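Local coordinates for Alr4995 protein (Nostoc sp., PDB 6LRF) that works as a bifunctional arginine dihydrolase and ornithine cyclodeaminase, probably hydrolysing arginine to ornithine, ammonia and carbon dioxide and cyclising ornithine to proline with loss of ammonia, at residues D364-P369 with D436-R441; I371-A376 with D426-E431; Q395-E400 with L417-K422; I408-T413 with Q432-V437. One frame throughout, in Å; residues are numbered along the deposited sequence.

Interaction 1 of 4, residues D364-P369 with D436-R441; sequences DAKLEP and DVLGIR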
loop_
_atom_site.group_PDB
_atom_site.type_symbol
_atom_site.label_atom_id
_atom_site.label_comp_id
_atom_site.label_asym_id
_atom_site.label_seq_id
_atom_site.Cartn_x
_atom_site.Cartn_y
_atom_site.Cartn_z
ATOM N N ASP B 364 25.095 44.588 1.158
ATOM C CA ASP B 364 25.973 43.537 1.668
ATOM C C ASP B 364 25.211 42.635 2.629
ATOM O O ASP B 364 24.340 43.105 3.362
ATOM C CB ASP B 364 27.195 44.137 2.381
ATOM C CG ASP B 364 28.108 44.906 1.435
ATOM O OD1 ASP B 364 27.979 44.746 0.196
ATOM O OD2 ASP B 364 28.961 45.671 1.937
ATOM N N ALA B 365 25.532 41.343 2.621
ATOM C CA ALA B 365 24.967 40.429 3.603
ATOM C C ALA B 365 25.398 40.876 4.998
ATOM O O ALA B 365 26.530 41.309 5.194
ATOM C CB ALA B 365 25.418 38.996 3.324
ATOM N N LYS B 366 24.505 40.778 5.971
ATOM C CA LYS B 366 24.870 41.100 7.347
ATOM C C LYS B 366 25.623 39.942 7.988
ATOM O O LYS B 366 25.260 38.787 7.794
ATOM C CB LYS B 366 23.626 41.441 8.163
ATOM C CG LYS B 366 22.682 42.375 7.414
ATOM C CD LYS B 366 22.198 43.549 8.264
ATOM C CE LYS B 366 21.101 43.121 9.231
ATOM N NZ LYS B 366 20.224 44.281 9.603
ATOM N N LEU B 367 26.676 40.254 8.740
ATOM C CA LEU B 367 27.490 39.232 9.365
ATOM C C LEU B 367 27.458 39.360 10.878
ATOM O O LEU B 367 27.497 40.473 11.409
ATOM C CB LEU B 367 28.930 39.333 8.873
ATOM C CG LEU B 367 29.181 39.275 7.371
ATOM C CD1 LEU B 367 30.654 39.563 7.102
ATOM C CD2 LEU B 367 28.805 37.903 6.819
ATOM N N GLU B 368 27.377 38.224 11.572
ATOM C CA GLU B 368 27.508 38.196 13.026
ATOM C C GLU B 368 28.514 37.116 13.430
ATOM O O GLU B 368 28.609 36.078 12.775
ATOM C CB GLU B 368 26.150 37.950 13.694
ATOM C CG GLU B 368 25.202 39.135 13.628
ATOM C CD GLU B 368 25.769 40.377 14.303
ATOM O OE1 GLU B 368 26.513 40.225 15.296
ATOM O OE2 GLU B 368 25.479 41.507 13.841
ATOM N N PRO B 369 29.278 37.355 14.504
ATOM C CA PRO B 369 30.304 36.362 14.840
ATOM C C PRO B 369 29.752 35.161 15.589
ATOM O O PRO B 369 28.839 35.296 16.381
ATOM C CB PRO B 369 31.265 37.145 15.732
ATOM C CG PRO B 369 30.385 38.163 16.411
ATOM C CD PRO B 369 29.374 38.562 15.352
ATOM N N ASP B 436 20.171 37.242 8.683
ATOM C CA ASP B 436 19.174 37.959 7.885
ATOM C C ASP B 436 19.159 37.416 6.449
ATOM O O ASP B 436 19.567 36.275 6.208
ATOM C CB ASP B 436 19.445 39.472 7.908
ATOM C CG ASP B 436 18.173 40.308 7.742
ATOM O OD1 ASP B 436 17.593 40.319 6.628
ATOM O OD2 ASP B 436 17.766 40.970 8.723
ATOM N N VAL B 437 18.672 38.208 5.499
ATOM C CA VAL B 437 18.440 37.705 4.145
ATOM C C VAL B 437 18.912 38.672 3.066
ATOM O O VAL B 437 18.548 38.541 1.905
ATOM C CB VAL B 437 16.927 37.390 3.905
ATOM C CG1 VAL B 437 16.449 36.242 4.812
ATOM C CG2 VAL B 437 16.068 38.636 4.133
ATOM N N LEU B 438 19.722 39.648 3.448
ATOM C CA LEU B 438 20.305 40.566 2.474
ATOM C C LEU B 438 21.561 40.001 1.822
ATOM O O LEU B 438 22.265 39.187 2.414
ATOM C CB LEU B 438 20.648 41.902 3.141
ATOM C CG LEU B 438 19.476 42.700 3.700
ATOM C CD1 LEU B 438 19.996 43.922 4.450
ATOM C CD2 LEU B 438 18.574 43.097 2.555
ATOM N N GLY B 439 21.828 40.434 0.595
ATOM C CA GLY B 439 23.078 40.132 -0.069
ATOM C C GLY B 439 23.276 38.658 -0.337
ATOM O O GLY B 439 24.383 38.139 -0.210
ATOM N N ILE B 440 22.194 37.979 -0.701
ATOM C CA ILE B 440 22.250 36.559 -1.045
ATOM C C ILE B 440 21.461 36.326 -2.321
ATOM O O ILE B 440 20.322 36.772 -2.446
ATOM C CB ILE B 440 21.681 35.678 0.080
ATOM C CG1 ILE B 440 22.356 36.001 1.411
ATOM C CG2 ILE B 440 21.850 34.173 -0.260
ATOM C CD1 ILE B 440 21.511 35.719 2.631
ATOM N N ARG B 441 22.057 35.633 -3.279
ATOM C CA ARG B 441 21.308 35.249 -4.467
ATOM C C ARG B 441 21.690 33.833 -4.876
ATOM O O ARG B 441 22.766 33.337 -4.532
ATOM C CB ARG B 441 21.556 36.231 -5.614
ATOM C CG ARG B 441 22.979 36.221 -6.153
ATOM C CD ARG B 441 23.172 37.392 -7.103
ATOM N NE ARG B 441 24.499 37.401 -7.716
ATOM C CZ ARG B 441 25.007 38.436 -8.383
ATOM N NH1 ARG B 441 26.217 38.357 -8.910
ATOM N NH2 ARG B 441 24.301 39.547 -8.519
HETATM O O HOH W 1 22.077 39.366 5.224
HETATM O O HOH W 2 17.669 43.916 8.384
#
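The loop that joins strand 432-435 to strand 440-442 packs here against the lead-in to strand 366-369, so that the approaches to the two outermost strands of a seven-stranded mixed sheet meet. The backbones of Ala365 and Gly439 come together, their CA atoms 4.1 Å apart. Glycine suits this place because its phi is positive and because a CB would run into Ala365 N; alanine is small enough to bring its own CA to within 3.2 Å of Leu438 O, as a CA-H...O contact. A water then ties the backbones, accepting from Lys366 N at 2.9 Å and donating to Leu438 O at 2.8 Å. The Lys366 chain, bent at chi2 and chi3, crosses Asp436 obliquely, and NZ stops 4.2 Å from Asp436 OD2. A second water fills in, accepting from Lys366 NZ at 2.9 Å and donating to Asp436 OD2 at 3.0 Å. Asp436 OD1 turns back to its own loop, taking Val437 N on its anti lone pair at 2.6 Å, while OD2 is also bonded to His340. With water, histidine and a nearby lysine around it, this buried carboxylate is probably kept ionised, its attraction to Lys366 relayed by solvent.

Interaction 2 of 4, residues I371-A376 with D426-E431; sequences IQDGVA and DLKAGE
Two type II turns, Gln372-Val375 and Lys428-Glu431, face each other with their chains running in opposite directions, and Gly374 N donates to Leu427 O at 2.8 Å from 32° above the carbonyl plane. Each turn has glycine at its third position, Gly374 and Gly430, where the positive phi is easily adopted. The second bond between the loops uses a side chain: Ala429 N reaches Asp373 OD1 at 3.0 Å, almost straight (177°) and nearly along the C-O axis. The same oxygen lies 3.7 Å from Ala429 CB, a methyl slim enough to sit beside the carboxylate and close to Ile371 O. Lys428, bent at chi2 and chi4, crosses Asp373 obliquely and lays its CD 3.9 Å from Asp373 OD2, but NZ remains 5.1 Å from that oxygen, so the charges attract only at a distance. Deeper in, Leu427 turns toward the other loop and puts CD1 on Ala376 CB, 3.6 Å away. Lys428 N is held by Glu431 OE1 through its anti lone pair at 2.8 Å. Beyond the contact, Asn562 and Arg565 of helix 554-567 bind Ala376 N and Gly374 O. Two hydrogen bonds thus fix the turns against each other, with a small apolar contact, Leu427 on Ala376, at the buried end, and the Asp373 acceptor, gripped by a backbone N-H, gives the pairing a definite position.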
loop_
_atom_site.group_PDB
_atom_site.type_symbol
_atom_site.label_atom_id
_atom_site.label_comp_id
_atom_site.label_asym_id
_atom_site.label_seq_id
_atom_site.Cartn_x
_atom_site.Cartn_y
_atom_site.Cartn_z
ATOM N N ILE B 371 30.115 32.878 18.628
ATOM C CA ILE B 371 30.754 33.100 19.928
ATOM C C ILE B 371 30.954 31.809 20.729
ATOM O O ILE B 371 31.776 31.751 21.633
ATOM C CB ILE B 371 29.964 34.102 20.798
ATOM C CG1 ILE B 371 28.508 33.668 20.967
ATOM C CG2 ILE B 371 30.061 35.526 20.223
ATOM C CD1 ILE B 371 27.648 34.752 21.544
ATOM N N GLN B 372 30.206 30.774 20.376
ATOM C CA GLN B 372 30.250 29.490 21.073
ATOM C C GLN B 372 30.448 28.391 20.029
ATOM O O GLN B 372 29.647 28.290 19.094
ATOM C CB GLN B 372 28.953 29.299 21.862
ATOM C CG GLN B 372 28.829 28.028 22.640
ATOM C CD GLN B 372 27.514 27.965 23.402
ATOM O OE1 GLN B 372 26.769 28.953 23.474
ATOM N NE2 GLN B 372 27.213 26.796 23.968
ATOM N N ASP B 373 31.529 27.613 20.143
ATOM C CA ASP B 373 31.802 26.518 19.205
ATOM C C ASP B 373 30.543 25.705 18.864
ATOM O O ASP B 373 29.828 25.281 19.762
ATOM C CB ASP B 373 32.851 25.563 19.780
ATOM C CG ASP B 373 34.266 25.991 19.479
ATOM O OD1 ASP B 373 34.475 27.127 18.991
ATOM O OD2 ASP B 373 35.174 25.177 19.746
ATOM N N GLY B 374 30.279 25.497 17.574
ATOM C CA GLY B 374 29.154 24.670 17.154
ATOM C C GLY B 374 27.783 25.308 17.344
ATOM O O GLY B 374 26.783 24.610 17.396
ATOM N N VAL B 375 27.735 26.635 17.450
ATOM C CA VAL B 375 26.468 27.356 17.606
ATOM C C VAL B 375 26.503 28.553 16.661
ATOM O O VAL B 375 27.461 29.304 16.664
ATOM C CB VAL B 375 26.243 27.821 19.068
ATOM C CG1 VAL B 375 25.008 28.717 19.183
ATOM C CG2 VAL B 375 26.121 26.621 20.017
ATOM N N ALA B 376 25.487 28.717 15.818
ATOM C CA ALA B 376 25.448 29.864 14.907
ATOM C C ALA B 376 24.817 31.048 15.636
ATOM O O ALA B 376 24.053 30.845 16.584
ATOM C CB ALA B 376 24.673 29.528 13.639
ATOM N N ASP B 426 30.211 22.320 13.155
ATOM C CA ASP B 426 31.582 22.630 12.715
ATOM C C ASP B 426 31.945 24.111 12.784
ATOM O O ASP B 426 33.045 24.494 12.380
ATOM C CB ASP B 426 31.822 22.159 11.277
ATOM C CG ASP B 426 31.792 20.639 11.135
ATOM O OD1 ASP B 426 31.989 19.925 12.143
ATOM O OD2 ASP B 426 31.593 20.163 9.995
ATOM N N LEU B 427 31.028 24.954 13.259
ATOM C CA LEU B 427 31.331 26.382 13.364
ATOM C C LEU B 427 32.283 26.617 14.530
ATOM O O LEU B 427 32.152 25.989 15.577
ATOM C CB LEU B 427 30.052 27.202 13.542
ATOM C CG LEU B 427 29.074 27.234 12.371
ATOM C CD1 LEU B 427 27.763 27.899 12.791
ATOM C CD2 LEU B 427 29.680 27.944 11.194
ATOM N N LYS B 428 33.237 27.521 14.349
ATOM C CA LYS B 428 34.189 27.843 15.413
ATOM C C LYS B 428 34.038 29.283 15.896
ATOM O O LYS B 428 33.833 30.190 15.083
ATOM C CB LYS B 428 35.620 27.619 14.919
ATOM C CG LYS B 428 35.945 26.163 14.628
ATOM C CD LYS B 428 36.130 25.381 15.928
ATOM C CE LYS B 428 36.676 23.967 15.677
ATOM N NZ LYS B 428 35.635 23.026 15.149
ATOM N N ALA B 429 34.147 29.487 17.210
ATOM C CA ALA B 429 34.154 30.827 17.792
ATOM C C ALA B 429 35.063 31.774 16.987
ATOM O O ALA B 429 36.187 31.421 16.621
ATOM C CB ALA B 429 34.590 30.766 19.264
ATOM N N GLY B 430 34.546 32.957 16.670
ATOM C CA GLY B 430 35.300 33.919 15.895
ATOM C C GLY B 430 34.886 34.004 14.441
ATOM O O GLY B 430 35.076 35.038 13.798
ATOM N N GLU B 431 34.323 32.928 13.899
ATOM C CA GLU B 431 33.916 32.955 12.492
ATOM C C GLU B 431 32.742 33.909 12.287
ATOM O O GLU B 431 31.863 34.022 13.146
ATOM C CB GLU B 431 33.546 31.555 11.991
ATOM C CG GLU B 431 34.714 30.587 11.931
ATOM C CD GLU B 431 34.389 29.318 11.139
ATOM O OE1 GLU B 431 33.782 28.384 11.720
ATOM O OE2 GLU B 431 34.757 29.245 9.944
#

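Interaction 3 of 4, residues Q395-E400 with L417-K422; sequences QWIKVE and LLAQCK
Strands 395-400 and 417-422 run parallel but splay, their axes inclined at 36°, so that they mesh closely at Glu400 and open toward Gln395. The hollow at the middle is Ala419, whose lone methyl leaves room for larger neighbours. Into it come two branches from the other strand: Ile397 CG2, 4.0 Å from Ala419 CB, and Val399 CG2, which touches the same CB. Ile410 of strand 407-413 also packs on Ala419, so the small methyl is surrounded by larger branches, which is why alanine suits the place. Ile397 has a second bump, CG1, which meets Leu417 CD1 at 4.2 Å where the strands have begun to part. Val399 holds CG1 anti to its backbone N, and this prong leans over Cys421 N at 3.6 Å and against Cys421 CB. On the other side Glu400, extended beyond CG, crosses Leu418 at about a right angle; Leu418, with CG anti to its backbone N, brings CD1 up to Glu400 OE1 at 3.4 Å.

The backbone joins only where the strands are close. Glu400 N donates to Ala419 O at 2.8 Å, nearly straight (174°), and Glu400 O receives Cys421 N at 2.9 Å, almost along its C=O axis. Further back, the widening gap is bridged by a water that donates to Lys398 O and accepts from Ala419 N at 3.0 Å. The polar backbone atoms named here are therefore satisfied by direct bonds at the tight end and by a water where the strands part, while aliphatic branches of Ile397, Val399, Leu417 and Ala419 pack between the strands.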
loop_
_atom_site.group_PDB
_atom_site.type_symbol
_atom_site.label_atom_id
_atom_site.label_comp_id
_atom_site.label_asym_id
_atom_site.label_seq_id
_atom_site.Cartn_x
_atom_site.Cartn_y
_atom_site.Cartn_z
ATOM N N GLN B 395 30.880 43.165 -3.264
ATOM C CA GLN B 395 31.388 42.168 -4.192
ATOM C C GLN B 395 30.663 40.818 -3.998
ATOM O O GLN B 395 30.521 40.349 -2.865
ATOM C CB GLN B 395 32.903 42.041 -3.990
ATOM C CG GLN B 395 33.650 41.095 -4.922
ATOM C CD GLN B 395 35.173 41.183 -4.735
ATOM O OE1 GLN B 395 35.776 40.368 -4.022
ATOM N NE2 GLN B 395 35.798 42.172 -5.386
ATOM N N TRP B 396 30.186 40.221 -5.093
ATOM C CA TRP B 396 29.497 38.924 -5.037
ATOM C C TRP B 396 30.490 37.764 -5.094
ATOM O O TRP B 396 31.307 37.682 -5.999
ATOM C CB TRP B 396 28.473 38.790 -6.166
ATOM C CG TRP B 396 27.288 39.679 -5.992
ATOM C CD1 TRP B 396 27.094 40.906 -6.560
ATOM C CD2 TRP B 396 26.128 39.418 -5.196
ATOM N NE1 TRP B 396 25.886 41.424 -6.163
ATOM C CE2 TRP B 396 25.274 40.532 -5.322
ATOM C CE3 TRP B 396 25.725 38.347 -4.387
ATOM C CZ2 TRP B 396 24.039 40.602 -4.685
ATOM C CZ3 TRP B 396 24.499 38.422 -3.740
ATOM C CH2 TRP B 396 23.670 39.538 -3.896
ATOM N N ILE B 397 30.382 36.878 -4.104
ATOM C CA ILE B 397 31.326 35.796 -3.831
ATOM C C ILE B 397 30.623 34.440 -3.862
ATOM O O ILE B 397 29.594 34.267 -3.202
ATOM C CB ILE B 397 31.969 35.963 -2.428
ATOM C CG1 ILE B 397 32.606 37.345 -2.285
ATOM C CG2 ILE B 397 32.953 34.856 -2.149
ATOM C CD1 ILE B 397 33.593 37.668 -3.385
ATOM N N LYS B 398 31.189 33.473 -4.579
ATOM C CA LYS B 398 30.601 32.129 -4.653
ATOM C C LYS B 398 30.802 31.323 -3.359
ATOM O O LYS B 398 31.910 31.257 -2.825
ATOM C CB LYS B 398 31.188 31.376 -5.856
ATOM C CG LYS B 398 30.856 29.890 -5.921
ATOM C CD LYS B 398 29.542 29.601 -6.647
ATOM C CE LYS B 398 29.193 28.103 -6.575
ATOM N NZ LYS B 398 29.331 27.398 -7.889
ATOM N N VAL B 399 29.726 30.729 -2.846
ATOM C CA VAL B 399 29.810 29.912 -1.633
ATOM C C VAL B 399 30.340 28.508 -1.986
ATOM O O VAL B 399 29.840 27.875 -2.924
ATOM C CB VAL B 399 28.425 29.793 -0.909
ATOM C CG1 VAL B 399 28.522 28.916 0.341
ATOM C CG2 VAL B 399 27.863 31.178 -0.570
ATOM N N GLU B 400 31.351 28.047 -1.242
ATOM C CA GLU B 400 31.958 26.731 -1.439
ATOM C C GLU B 400 31.384 25.668 -0.493
ATOM O O GLU B 400 30.837 25.996 0.573
ATOM C CB GLU B 400 33.472 26.812 -1.244
ATOM C CG GLU B 400 34.182 27.580 -2.344
ATOM C CD GLU B 400 35.681 27.667 -2.115
ATOM O OE1 GLU B 400 36.187 26.980 -1.198
ATOM O OE2 GLU B 400 36.346 28.427 -2.853
ATOM N N LEU B 417 38.706 36.637 -0.149
ATOM C CA LEU B 417 37.489 36.335 0.596
ATOM C C LEU B 417 37.028 34.908 0.369
ATOM O O LEU B 417 36.937 34.460 -0.761
ATOM C CB LEU B 417 36.371 37.287 0.184
ATOM C CG LEU B 417 36.346 38.649 0.849
ATOM C CD1 LEU B 417 35.353 39.526 0.111
ATOM C CD2 LEU B 417 35.959 38.491 2.310
ATOM N N LEU B 418 36.729 34.200 1.444
ATOM C CA LEU B 418 36.215 32.851 1.321
ATOM C C LEU B 418 34.830 32.721 1.958
ATOM O O LEU B 418 34.637 33.083 3.126
ATOM C CB LEU B 418 37.185 31.864 1.966
ATOM C CG LEU B 418 36.704 30.421 1.997
ATOM C CD1 LEU B 418 36.518 29.873 0.570
ATOM C CD2 LEU B 418 37.704 29.604 2.791
ATOM N N ALA B 419 33.869 32.220 1.180
ATOM C CA ALA B 419 32.524 31.944 1.691
ATOM C C ALA B 419 32.310 30.437 1.690
ATOM O O ALA B 419 32.434 29.786 0.657
ATOM C CB ALA B 419 31.460 32.645 0.857
ATOM N N GLN B 420 32.010 29.896 2.862
ATOM C CA GLN B 420 31.954 28.454 3.087
ATOM C C GLN B 420 30.668 28.024 3.771
ATOM O O GLN B 420 30.361 28.465 4.869
ATOM C CB GLN B 420 33.105 28.006 3.985
ATOM C CG GLN B 420 34.271 27.341 3.332
ATOM C CD GLN B 420 35.367 27.071 4.352
ATOM O OE1 GLN B 420 35.660 27.918 5.204
ATOM N NE2 GLN B 420 35.957 25.886 4.289
ATOM N N CYS B 421 29.962 27.106 3.142
ATOM C CA CYS B 421 28.859 26.419 3.763
ATOM C C CYS B 421 29.377 25.429 4.831
ATOM O O CYS B 421 30.184 24.544 4.545
ATOM C CB CYS B 421 28.081 25.715 2.670
ATOM S SG CYS B 421 26.480 25.244 3.085
ATOM N N LYS B 422 28.934 25.595 6.065
ATOM C CA LYS B 422 29.371 24.728 7.159
ATOM C C LYS B 422 28.164 24.253 7.930
ATOM O O LYS B 422 27.239 25.030 8.168
ATOM C CB LYS B 422 30.317 25.458 8.114
ATOM C CG LYS B 422 31.707 25.775 7.576
ATOM C CD LYS B 422 32.486 26.504 8.649
ATOM C CE LYS B 422 33.963 26.170 8.662
ATOM N NZ LYS B 422 34.532 26.393 10.046
HETATM O O HOH W 3 34.134 31.834 -1.763
#

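Interaction 4 of 4, residues I408-T413 with Q432-V437; sequences IAITQT and QVIVDV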
loop_
_atom_site.group_PDB
_atom_site.type_symbol
_atom_site.label_atom_id
_atom_site.label_comp_id
_atom_site.label_asym_id
_atom_site.label_seq_id
_atom_site.Cartn_x
_atom_site.Cartn_y
_atom_site.Cartn_z
ATOM N N ILE B 408 26.444 29.915 6.457
ATOM C CA ILE B 408 27.484 30.359 5.537
ATOM C C ILE B 408 28.491 31.212 6.294
ATOM O O ILE B 408 28.154 32.277 6.807
ATOM C CB ILE B 408 26.887 31.133 4.363
ATOM C CG1 ILE B 408 25.885 30.239 3.619
ATOM C CG2 ILE B 408 27.976 31.608 3.406
ATOM C CD1 ILE B 408 25.271 30.907 2.407
ATOM N N ALA B 409 29.725 30.720 6.382
ATOM C CA ALA B 409 30.786 31.414 7.100
ATOM C C ALA B 409 31.654 32.180 6.104
ATOM O O ALA B 409 31.933 31.707 5.008
ATOM C CB ALA B 409 31.628 30.423 7.910
ATOM N N ILE B 410 32.061 33.380 6.490
ATOM C CA ILE B 410 32.823 34.266 5.629
ATOM C C ILE B 410 34.134 34.526 6.321
ATOM O O ILE B 410 34.154 34.879 7.504
ATOM C CB ILE B 410 32.117 35.632 5.382
ATOM C CG1 ILE B 410 30.685 35.430 4.898
ATOM C CG2 ILE B 410 32.914 36.485 4.378
ATOM C CD1 ILE B 410 30.606 34.682 3.572
ATOM N N THR B 411 35.228 34.363 5.595
ATOM C CA THR B 411 36.518 34.697 6.162
ATOM C C THR B 411 37.446 35.347 5.116
ATOM O O THR B 411 37.310 35.129 3.902
ATOM C CB THR B 411 37.165 33.439 6.805
ATOM O OG1 THR B 411 38.459 33.775 7.323
ATOM C CG2 THR B 411 37.298 32.326 5.804
ATOM N N GLN B 412 38.342 36.207 5.594
ATOM C CA GLN B 412 39.378 36.798 4.751
ATOM C C GLN B 412 40.617 35.896 4.858
ATOM O O GLN B 412 41.052 35.566 5.953
ATOM C CB GLN B 412 39.689 38.248 5.181
ATOM C CG GLN B 412 40.734 38.969 4.325
ATOM C CD GLN B 412 40.248 39.305 2.908
ATOM O OE1 GLN B 412 39.140 39.813 2.711
ATOM N NE2 GLN B 412 41.086 39.024 1.917
ATOM N N THR B 413 41.151 35.469 3.720
ATOM C CA THR B 413 42.295 34.554 3.711
ATOM C C THR B 413 43.414 35.167 2.872
ATOM O O THR B 413 43.167 36.150 2.156
ATOM C CB THR B 413 41.903 33.179 3.124
ATOM O OG1 THR B 413 41.938 33.257 1.693
ATOM C CG2 THR B 413 40.510 32.763 3.593
ATOM N N GLN B 432 32.746 34.598 11.153
ATOM C CA GLN B 432 31.642 35.468 10.760
ATOM C C GLN B 432 30.604 34.681 9.956
ATOM O O GLN B 432 30.938 33.998 8.993
ATOM C CB GLN B 432 32.158 36.649 9.937
ATOM C CG GLN B 432 33.063 37.591 10.716
ATOM C CD GLN B 432 32.314 38.348 11.791
ATOM O OE1 GLN B 432 31.209 38.846 11.562
ATOM N NE2 GLN B 432 32.911 38.439 12.979
ATOM N N VAL B 433 29.348 34.793 10.361
ATOM C CA VAL B 433 28.281 34.028 9.758
ATOM C C VAL B 433 27.167 34.954 9.249
ATOM O O VAL B 433 26.766 35.889 9.933
ATOM C CB VAL B 433 27.723 32.987 10.770
ATOM C CG1 VAL B 433 26.374 32.458 10.323
ATOM C CG2 VAL B 433 28.731 31.828 10.941
ATOM N N ILE B 434 26.694 34.696 8.030
ATOM C CA ILE B 434 25.589 35.444 7.444
ATOM C C ILE B 434 24.296 35.266 8.229
ATOM O O ILE B 434 23.881 34.133 8.539
ATOM C CB ILE B 434 25.383 35.020 5.979
ATOM C CG1 ILE B 434 26.644 35.377 5.197
ATOM C CG2 ILE B 434 24.136 35.677 5.380
ATOM C CD1 ILE B 434 26.547 35.119 3.764
ATOM N N VAL B 435 23.689 36.400 8.586
ATOM C CA VAL B 435 22.388 36.440 9.255
ATOM C C VAL B 435 21.466 37.276 8.384
ATOM O O VAL B 435 21.932 37.945 7.455
ATOM C CB VAL B 435 22.450 37.047 10.670
ATOM C CG1 VAL B 435 23.371 36.231 11.571
ATOM C CG2 VAL B 435 22.907 38.500 10.601
ATOM N N ASP B 436 20.171 37.242 8.683
ATOM C CA ASP B 436 19.174 37.959 7.885
ATOM C C ASP B 436 19.159 37.416 6.449
ATOM O O ASP B 436 19.567 36.275 6.208
ATOM C CB ASP B 436 19.445 39.472 7.908
ATOM C CG ASP B 436 18.173 40.308 7.742
ATOM O OD1 ASP B 436 17.593 40.319 6.628
ATOM O OD2 ASP B 436 17.766 40.970 8.723
ATOM N N VAL B 437 18.672 38.208 5.499
ATOM C CA VAL B 437 18.440 37.705 4.145
ATOM C C VAL B 437 18.912 38.672 3.066
ATOM O O VAL B 437 18.548 38.541 1.905
ATOM C CB VAL B 437 16.927 37.390 3.905
ATOM C CG1 VAL B 437 16.449 36.242 4.812
ATOM C CG2 VAL B 437 16.068 38.636 4.133
HETATM O O HOH W 4 24.434 31.554 7.543
#
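Three isoleucines dominate the face on which strands 408-413 and 432-435 meet. Ile408 and Ile434 share one conformation, CG1 anti to the carbonyl carbon and the chain extended to CD1 (chi2 near 180°), so they lie side by side pointing the same way, with Ile408 CG2 3.8 Å from Ile434 CD1. Ile410 also has CG1 anti to the carbonyl carbon, but its chi2 of -62° folds CD1 back; it therefore crosses Ile434 obliquely, CG1 to CG1 at 4.1 Å. Gln432 sets its CB 3.6 Å from Ile410 O, then bends at chi2 (-68°), carrying its amide away and leaving the aliphatic base at the contact. On the opposite face Val433 has CG1 anti to its backbone N, which turns CG2 to the small Ala409 CB, its partner in a non-hydrogen-bonded pair. Beta-branched residues suit such extended backbone.

Around that pair the strands are joined by Ile410 N to Gln432 O at 2.8 Å, in the carbonyl plane, and by Ile434 N to Ile408 O at 3.1 Å, nearly along the C=O axis. Beyond them, where the strands diverge, a water accepts from Ile408 N and donates to Ile434 O, both at 2.8 Å. This is antiparallel sheet pairing, in which the hairpin of strands 407-413 and 416-422 gains a third strand, 432-435, along the other side of its first.

All four contacts belong to one all-beta region, and their centres lie about 27 to 34 Å from the centre of the chain. Interactions 1 and 4 are closest, their centres about 7 Å apart, and share Asp436 and Val437; strand 432-435 also pairs with strand 366-369. Interaction 4 continues into interaction 3, about 8 Å away centre to centre, through neighbouring strands 408-413 and 417-422. Trp396, on the strand of interaction 3, makes a cation-pi contact with Arg441 of interaction 1. Interaction 2 sits beside the sheet, tied to interaction 3 by the salt bridge of Glu431 OE1 with Lys422 NZ at 2.7 Å, and it faces helix 554-567 of the Rossmann-type part.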